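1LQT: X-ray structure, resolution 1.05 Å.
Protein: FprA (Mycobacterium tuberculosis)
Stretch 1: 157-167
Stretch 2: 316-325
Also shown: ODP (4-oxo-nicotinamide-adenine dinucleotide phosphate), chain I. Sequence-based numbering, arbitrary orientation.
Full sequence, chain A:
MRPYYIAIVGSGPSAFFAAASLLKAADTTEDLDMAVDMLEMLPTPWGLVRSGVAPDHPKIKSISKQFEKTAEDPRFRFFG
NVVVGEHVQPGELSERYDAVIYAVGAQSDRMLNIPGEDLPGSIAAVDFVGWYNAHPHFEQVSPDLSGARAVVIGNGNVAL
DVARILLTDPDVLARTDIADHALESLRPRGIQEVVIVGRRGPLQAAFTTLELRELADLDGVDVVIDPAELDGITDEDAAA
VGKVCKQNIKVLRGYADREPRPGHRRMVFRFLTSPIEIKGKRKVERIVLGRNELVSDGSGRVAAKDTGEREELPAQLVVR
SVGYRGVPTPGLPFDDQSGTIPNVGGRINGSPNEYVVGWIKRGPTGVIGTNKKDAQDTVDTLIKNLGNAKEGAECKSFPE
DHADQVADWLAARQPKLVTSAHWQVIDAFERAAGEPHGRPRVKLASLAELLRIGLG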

# COMPACT_ATOMS: atom_id res chain seq x y z
N ASN A 157 2.22 3.67 -10.16
CA ASN A 157 0.81 3.99 -10.11
C ASN A 157 0.42 4.77 -8.87
O ASN A 157 -0.57 5.49 -8.91
CB ASN A 157 -0.03 2.70 -10.22
CG ASN A 157 -0.04 2.12 -11.61
OD1 ASN A 157 0.04 2.81 -12.60
ND2 ASN A 157 -0.17 0.79 -11.67
N VAL A 158 1.15 4.66 -7.77
CA VAL A 158 0.78 5.46 -6.61
C VAL A 158 0.96 6.96 -6.92
O VAL A 158 0.22 7.80 -6.45
CB VAL A 158 1.52 5.02 -5.34
CG1 VAL A 158 1.21 5.95 -4.18
CG2 VAL A 158 1.17 3.59 -5.00
N ALA A 159 1.96 7.30 -7.74
CA ALA A 159 2.13 8.69 -8.14
C ALA A 159 0.90 9.20 -8.89
O ALA A 159 0.49 10.34 -8.71
CB ALA A 159 3.36 8.86 -9.01
N LEU A 160 0.32 8.34 -9.71
CA LEU A 160 -0.91 8.72 -10.40
C LEU A 160 -2.04 8.90 -9.41
O LEU A 160 -2.80 9.85 -9.55
CB LEU A 160 -1.29 7.68 -11.43
CG LEU A 160 -0.28 7.43 -12.52
CD1 LEU A 160 -0.81 6.38 -13.49
CD2 LEU A 160 0.06 8.72 -13.26
N ASP A 161 -2.18 8.00 -8.44
CA ASP A 161 -3.24 8.16 -7.45
C ASP A 161 -3.11 9.52 -6.75
O ASP A 161 -4.08 10.24 -6.58
CB ASP A 161 -3.17 7.07 -6.38
CG ASP A 161 -3.68 5.70 -6.81
OD1 ASP A 161 -4.19 5.55 -7.92
OD2 ASP A 161 -3.62 4.77 -5.98
N VAL A 162 -1.89 9.86 -6.32
CA VAL A 162 -1.69 11.12 -5.62
C VAL A 162 -2.12 12.28 -6.50
O VAL A 162 -2.83 13.19 -6.07
CB VAL A 162 -0.24 11.26 -5.19
CG1 VAL A 162 0.08 12.63 -4.68
CG2 VAL A 162 0.12 10.21 -4.14
N ALA A 163 -1.68 12.26 -7.75
CA ALA A 163 -1.98 13.36 -8.65
C ALA A 163 -3.49 13.46 -8.91
O ALA A 163 -4.05 14.54 -8.95
CB ALA A 163 -1.22 13.17 -9.93
N ARG A 164 -4.14 12.32 -9.08
CA ARG A 164 -5.60 12.31 -9.27
C ARG A 164 -6.32 12.91 -8.10
O ARG A 164 -7.25 13.69 -8.27
CB ARG A 164 -6.16 10.92 -9.48
CG ARG A 164 -5.88 10.29 -10.79
CD ARG A 164 -6.92 9.18 -11.21
NE ARG A 164 -7.24 8.34 -10.06
CZ ARG A 164 -6.37 7.51 -9.50
NH1 ARG A 164 -5.23 7.20 -10.08
NH2 ARG A 164 -6.71 6.98 -8.34
N ILE A 165 -5.96 12.50 -6.90
CA ILE A 165 -6.67 13.03 -5.75
C ILE A 165 -6.45 14.52 -5.59
O ILE A 165 -7.37 15.26 -5.24
CB ILE A 165 -6.31 12.22 -4.49
CG1 ILE A 165 -6.77 10.74 -4.66
CG2 ILE A 165 -6.86 12.87 -3.27
CD1 ILE A 165 -8.18 10.52 -5.02
N LEU A 166 -5.26 15.00 -5.93
CA LEU A 166 -4.98 16.43 -5.83
C LEU A 166 -5.74 17.28 -6.84
O LEU A 166 -5.97 18.46 -6.59
CB LEU A 166 -3.48 16.69 -5.98
CG LEU A 166 -2.60 16.24 -4.81
CD1 LEU A 166 -1.13 16.34 -5.23
CD2 LEU A 166 -2.86 17.06 -3.56
N LEU A 167 -6.11 16.69 -7.97
CA LEU A 167 -6.68 17.44 -9.10
C LEU A 167 -8.13 17.14 -9.44
O LEU A 167 -8.76 17.90 -10.13
CB LEU A 167 -5.85 17.22 -10.35
CG LEU A 167 -4.46 17.84 -10.30
CD1 LEU A 167 -3.62 17.40 -11.47
CD2 LEU A 167 -4.54 19.34 -10.31
O1X ODP I . 13.67 4.43 -11.81
P2B ODP I . 12.70 3.58 -11.05
O2X ODP I . 11.93 2.60 -11.91
O3X ODP I . 13.33 2.89 -9.85
O2B ODP I . 11.64 4.66 -10.49
C2B ODP I . 10.76 4.37 -9.41
C3B ODP I . 9.31 4.14 -9.80
O3B ODP I . 8.93 5.03 -10.83
C1B ODP I . 10.65 5.58 -8.55
N9A ODP I . 11.78 5.90 -7.72
C8A ODP I . 12.39 5.12 -6.76
N7A ODP I . 13.36 5.77 -6.15
C5A ODP I . 13.41 7.02 -6.72
C4A ODP I . 12.43 7.09 -7.71
N3A ODP I . 12.17 8.19 -8.47
C2A ODP I . 12.97 9.23 -8.21
N1A ODP I . 13.95 9.26 -7.26
C6A ODP I . 14.18 8.14 -6.50
N6A ODP I . 15.10 8.24 -5.54
O4B ODP I . 9.53 5.28 -7.72
C4B ODP I . 8.59 4.55 -8.52
C5B ODP I . 8.08 3.39 -7.72
O5B ODP I . 7.02 2.80 -8.45
PA ODP I . 6.44 1.39 -7.98
O1A ODP I . 5.45 0.97 -8.97
O2A ODP I . 7.53 0.45 -7.66
O3 ODP I . 5.79 1.74 -6.57
PN ODP I . 4.37 2.43 -6.16
O1N ODP I . 3.99 3.49 -7.11
O2N ODP I . 4.55 2.74 -4.72
O5D ODP I . 3.33 1.26 -6.35
C5D ODP I . 3.45 0.08 -5.52
C4D ODP I . 2.70 -1.05 -6.18
O4D ODP I . 1.29 -0.91 -6.06
C1D ODP I . 0.69 -0.99 -7.35
C2D ODP I . 1.77 -0.64 -8.29
O2D ODP I . 1.51 -0.90 -9.62
C3D ODP I . 3.01 -1.17 -7.67
O3D ODP I . 3.15 -2.53 -8.04
N1N ODP I . -0.56 -0.31 -7.41
C2N ODP I . -1.47 -0.72 -8.41
C3N ODP I . -2.47 0.12 -8.75
C7N ODP I . -3.37 -0.41 -9.87
N7N ODP I . -4.33 0.38 -10.25
O7N ODP I . -3.10 -1.53 -10.35
C4N ODP I . -2.64 1.40 -8.20
O99 ODP I . -3.53 2.22 -8.57
C5N ODP I . -1.66 1.81 -7.18
C6N ODP I . -0.61 0.93 -6.82
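Stretch 2 (316-325) QLVVRSVGYR

Stretch 2 approaches the helix 157-167 as an extended strand that runs against it: going from Leu317 to Ser321, the partners on the helix go backward, from Leu166 through Val162 to Ala159. The two backbones also converge along the way. CA of Leu317 lies 10.5 Å from CA of Leu166, CA of Val319 lies 8.0 Å from CA of Val162, and CA of Ser321 lies just 5.4 Å from CA of Ala159. Side-chain size follows this wedge.

At the wide end two leucines bridge the gap, and they meet tip to tip, CD2 of Leu317 standing 4.1 Å from CD2 of Leu166. In the middle the shorter, beta-branched valines meet, with CG1 of Val319 4.0 Å from CG1 of Val162. Alternation in the strand turns Leu317 and Val319 toward the helix, and Ser321, just past its end, points the same way, while Val318 and Arg320 make no contact with it. The helix answers with Val158, Val162 and Leu166, spaced about one turn apart and therefore on one side.

At the narrow end Ser321 fits against the small methyl of Ala159, the CB of Ser321 lying 4.0 Å from CB of Ala159. OG of Ser321 lies 3.4 Å from CG1 of Val158. OG of Ser321 is also 3.2 Å from N of Ala159, but the angle is too poor for a hydrogen bond, so the fit here rests on close packing.

The chain then loops through Val322 and Gly323, whose phi of 113° and psi of 146° suit glycine, because a CB would jam against the preceding carbonyl oxygen. Beyond it, Tyr324 starts sideways, but its ring reaches back, bringing CE1 of Tyr324 to 4.5 Å from CG1 of Val158, which meets the ring at its edge. Val158 also serves the nucleotide, N of Val158 donating a hydrogen bond to O1N of ODP at 3.1 Å.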

# COMPACT_ATOMS: atom_id res chain seq x y z
N GLN A 316 4.68 24.22 -3.57
CA GLN A 316 4.31 24.36 -2.16
C GLN A 316 3.99 23.02 -1.49
O GLN A 316 3.77 22.98 -0.29
CB GLN A 316 3.16 25.35 -2.00
CG GLN A 316 3.46 26.70 -2.60
CD GLN A 316 3.25 26.71 -4.10
OE1 GLN A 316 2.33 26.06 -4.59
NE2 GLN A 316 4.08 27.49 -4.83
N LEU A 317 4.01 21.95 -2.27
CA LEU A 317 3.82 20.58 -1.78
C LEU A 317 4.69 19.69 -2.63
O LEU A 317 4.66 19.79 -3.85
CB LEU A 317 2.37 20.15 -1.93
CG LEU A 317 2.05 18.71 -1.52
CD1 LEU A 317 2.23 18.48 -0.04
CD2 LEU A 317 0.65 18.34 -1.99
N VAL A 318 5.47 18.82 -1.99
CA VAL A 318 6.24 17.79 -2.67
C VAL A 318 5.83 16.47 -2.02
O VAL A 318 5.97 16.30 -0.81
CB VAL A 318 7.75 18.01 -2.53
CG1 VAL A 318 8.50 16.82 -3.14
CG2 VAL A 318 8.17 19.28 -3.22
N VAL A 319 5.30 15.57 -2.82
CA VAL A 319 4.96 14.23 -2.38
C VAL A 319 5.90 13.25 -3.07
O VAL A 319 5.92 13.14 -4.28
CB VAL A 319 3.52 13.85 -2.72
CG1 VAL A 319 3.19 12.46 -2.17
CG2 VAL A 319 2.54 14.87 -2.19
N ARG A 320 6.71 12.57 -2.28
CA ARG A 320 7.58 11.53 -2.82
C ARG A 320 6.80 10.23 -2.92
O ARG A 320 6.35 9.70 -1.91
CB ARG A 320 8.88 11.38 -2.04
CG ARG A 320 8.73 10.92 -0.59
CD ARG A 320 10.05 10.78 0.12
NE ARG A 320 9.87 10.42 1.51
CZ ARG A 320 9.64 11.29 2.48
NH1 ARG A 320 9.52 12.59 2.27
NH2 ARG A 320 9.53 10.85 3.72
N SER A 321 6.64 9.73 -4.13
CA SER A 321 6.02 8.43 -4.38
C SER A 321 7.06 7.51 -4.97
O SER A 321 6.98 7.08 -6.11
CB SER A 321 4.77 8.58 -5.25
OG SER A 321 4.06 7.35 -5.27
N VAL A 322 8.07 7.24 -4.16
CA VAL A 322 9.22 6.48 -4.60
C VAL A 322 9.28 5.11 -3.96
O VAL A 322 10.33 4.49 -3.89
CB VAL A 322 10.53 7.27 -4.52
CG1 VAL A 322 10.43 8.51 -5.38
CG2 VAL A 322 10.92 7.65 -3.09
N GLY A 323 8.12 4.65 -3.52
CA GLY A 323 7.95 3.32 -2.97
C GLY A 323 7.61 3.32 -1.51
O GLY A 323 8.03 4.18 -0.74
N TYR A 324 6.80 2.33 -1.15
CA TYR A 324 6.57 1.98 0.25
C TYR A 324 7.83 1.22 0.75
O TYR A 324 8.69 0.87 -0.03
CB TYR A 324 5.30 1.15 0.39
CG TYR A 324 4.02 1.97 0.36
CD1 TYR A 324 3.73 2.89 -0.66
CD2 TYR A 324 3.08 1.81 1.35
CE1 TYR A 324 2.56 3.64 -0.62
CE2 TYR A 324 1.89 2.56 1.39
CZ TYR A 324 1.65 3.47 0.42
OH TYR A 324 0.51 4.24 0.40
N ARG A 325 7.88 0.94 2.04
CA ARG A 325 9.03 0.34 2.67
C ARG A 325 8.61 -0.41 3.92
O ARG A 325 7.87 0.10 4.73
CB ARG A 325 10.07 1.42 3.01
CG ARG A 325 11.34 0.91 3.62
CD ARG A 325 12.38 2.00 3.73
NE ARG A 325 13.40 1.67 4.71
CZ ARG A 325 14.34 0.75 4.55
NH1 ARG A 325 14.47 0.09 3.40
NH2 ARG A 325 15.14 0.49 5.57